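Local coordinates for protein molybdopterin molybdotransferase (Pyrococcus horikoshii, PDB 1UZ5) that probably catalyses the magnesium-dependent insertion of molybdate into adenylyl-molybdopterin, giving Mo-molybdopterin and AMP in the biosynthesis of the molybdenum cofactor, at residues 17-22 and 294-299. Sequence-based numbering, arbitrary orientation.
Sequences QSFKIS and GKPVFG
Phe19 lays one face of its ring against the pyrrolidine of Pro296. The evidence for a CH-pi contact is that Pro296 CG stands 4.2 Å from the Phe19 ring centroid and 28° off the ring normal. Pro296 CG sits toward the CG-CD2 side of the ring, 3.8 Å from Phe19 CG, while Pro296 CB is beside Phe19 CD2 at 3.9 Å. With chi1 at -61°, Phe19 CG lies anti to its own carbonyl carbon, which carries the ring across to Pro296 of strand 295-300. Ile21 meets the same proline through the end of its longer branch, CD1 coming to 3.7 Å from Pro296 CD. The ring thus meets Pro296 CB and CG, the methyl CD and CG, so that CG is shared by both, and no direct hydrogen bond joins the two segments. The polar link is a water, which donates to Lys20 O at 3.2 Å and to Gly294 O at 2.8 Å. Beyond the proline, Phe19 also rests on Ile289 and Val291 of strand 288-292, and Ile21 on Val249 of strand 249-253. A serine in place of Phe19 would probably leave the proline CG without its aromatic cover and open a gap beside Ile289 and Val291. Strand 295-300 runs parallel to 249-253 and antiparallel to 288-292 within a mixed sheet, so the contact joins residues 17-22, from the N-terminal MoeA region, to the sheet of the probable molybdopterin-binding domain, an alpha/beta fold whose strands are flanked by helices.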
loop_
_atom_site.group_PDB
_atom_site.type_symbol
_atom_site.label_atom_id
_atom_site.label_comp_id
_atom_site.label_asym_id
_atom_site.label_seq_id
_atom_site.Cartn_x
_atom_site.Cartn_y
_atom_site.Cartn_z
ATOM N N GLN A 17 13.544 14.124 -7.441
ATOM C CA GLN A 17 14.247 12.870 -7.206
ATOM C C GLN A 17 15.485 13.135 -6.362
ATOM O O GLN A 17 15.899 12.289 -5.572
ATOM C CB GLN A 17 14.661 12.233 -8.532
ATOM C CG GLN A 17 13.497 11.881 -9.438
ATOM C CD GLN A 17 13.945 11.254 -10.742
ATOM O OE1 GLN A 17 14.608 10.218 -10.747
ATOM N NE2 GLN A 17 13.583 11.878 -11.857
ATOM N N SER A 18 16.069 14.320 -6.523
ATOM C CA SER A 18 17.264 14.676 -5.765
ATOM C C SER A 18 16.922 14.864 -4.296
ATOM O O SER A 18 17.805 14.823 -3.438
ATOM C CB SER A 18 17.894 15.963 -6.309
ATOM O OG SER A 18 17.305 17.113 -5.726
ATOM N N PHE A 19 15.643 15.088 -4.002
ATOM C CA PHE A 19 15.223 15.260 -2.615
ATOM C C PHE A 19 15.106 13.889 -1.980
ATOM O O PHE A 19 14.880 12.891 -2.664
ATOM C CB PHE A 19 13.859 15.954 -2.512
ATOM C CG PHE A 19 13.823 17.337 -3.093
ATOM C CD1 PHE A 19 14.943 18.164 -3.040
ATOM C CD2 PHE A 19 12.655 17.825 -3.671
ATOM C CE1 PHE A 19 14.899 19.459 -3.556
ATOM C CE2 PHE A 19 12.599 19.118 -4.190
ATOM C CZ PHE A 19 13.725 19.937 -4.131
ATOM N N LYS A 20 15.256 13.835 -0.667
ATOM C CA LYS A 20 15.143 12.572 0.026
ATOM C C LYS A 20 14.547 12.800 1.401
ATOM O O LYS A 20 15.103 13.532 2.218
ATOM C CB LYS A 20 16.515 11.905 0.144
ATOM C CG LYS A 20 16.456 10.436 0.531
ATOM C CD LYS A 20 17.831 9.794 0.435
ATOM C CE LYS A 20 17.767 8.294 0.679
ATOM N NZ LYS A 20 19.103 7.654 0.506
ATOM N N ILE A 21 13.395 12.188 1.636
ATOM C CA ILE A 21 12.726 12.300 2.918
ATOM C C ILE A 21 12.950 10.986 3.652
ATOM O O ILE A 21 12.800 9.911 3.073
ATOM C CB ILE A 21 11.200 12.505 2.757
ATOM C CG1 ILE A 21 10.914 13.755 1.921
ATOM C CG2 ILE A 21 10.547 12.613 4.129
ATOM C CD1 ILE A 21 11.393 15.042 2.551
ATOM N N SER A 22 13.330 11.077 4.919
ATOM C CA SER A 22 13.540 9.889 5.736
ATOM C C SER A 22 12.710 10.095 6.986
ATOM O O SER A 22 13.177 10.667 7.968
ATOM C CB SER A 22 15.019 9.723 6.094
ATOM O OG SER A 22 15.767 9.335 4.954
ATOM N N GLY A 294 16.521 22.521 4.526
ATOM C CA GLY A 294 16.577 21.135 4.094
ATOM C C GLY A 294 15.261 20.459 3.761
ATOM O O GLY A 294 15.248 19.290 3.378
ATOM N N LYS A 295 14.152 21.177 3.883
ATOM C CA LYS A 295 12.850 20.583 3.596
ATOM C C LYS A 295 12.252 21.028 2.267
ATOM O O LYS A 295 12.201 22.218 1.966
ATOM C CB LYS A 295 11.891 20.903 4.742
ATOM C CG LYS A 295 12.443 20.453 6.084
ATOM C CD LYS A 295 11.521 20.780 7.228
ATOM C CE LYS A 295 12.091 20.247 8.528
ATOM N NZ LYS A 295 11.210 20.564 9.672
ATOM N N PRO A 296 11.809 20.066 1.441
ATOM C CA PRO A 296 11.213 20.393 0.143
ATOM C C PRO A 296 9.963 21.255 0.323
ATOM O O PRO A 296 9.188 21.058 1.261
ATOM C CB PRO A 296 10.879 19.021 -0.443
ATOM C CG PRO A 296 11.929 18.128 0.161
ATOM C CD PRO A 296 11.954 18.608 1.597
ATOM N N VAL A 297 9.785 22.223 -0.567
ATOM C CA VAL A 297 8.629 23.111 -0.525
ATOM C C VAL A 297 8.060 23.167 -1.935
ATOM O O VAL A 297 8.800 23.338 -2.905
ATOM C CB VAL A 297 9.019 24.536 -0.086
ATOM C CG1 VAL A 297 7.764 25.404 0.061
ATOM C CG2 VAL A 297 9.781 24.481 1.220
ATOM N N PHE A 298 6.747 23.008 -2.042
ATOM C CA PHE A 298 6.069 23.032 -3.332
ATOM C C PHE A 298 5.014 24.135 -3.363
ATOM O O PHE A 298 4.283 24.337 -2.393
ATOM C CB PHE A 298 5.379 21.686 -3.597
ATOM C CG PHE A 298 6.329 20.542 -3.818
ATOM C CD1 PHE A 298 6.726 20.186 -5.105
ATOM C CD2 PHE A 298 6.807 19.803 -2.742
ATOM C CE1 PHE A 298 7.583 19.104 -5.320
ATOM C CE2 PHE A 298 7.665 18.717 -2.943
ATOM C CZ PHE A 298 8.052 18.367 -4.234
ATOM N N GLY A 299 4.959 24.850 -4.483
ATOM C CA GLY A 299 3.972 25.901 -4.665
ATOM C C GLY A 299 3.154 25.437 -5.853
ATOM O O GLY A 299 3.635 25.466 -6.985
HETATM O O HOH W 1 14.606 16.518 3.277
#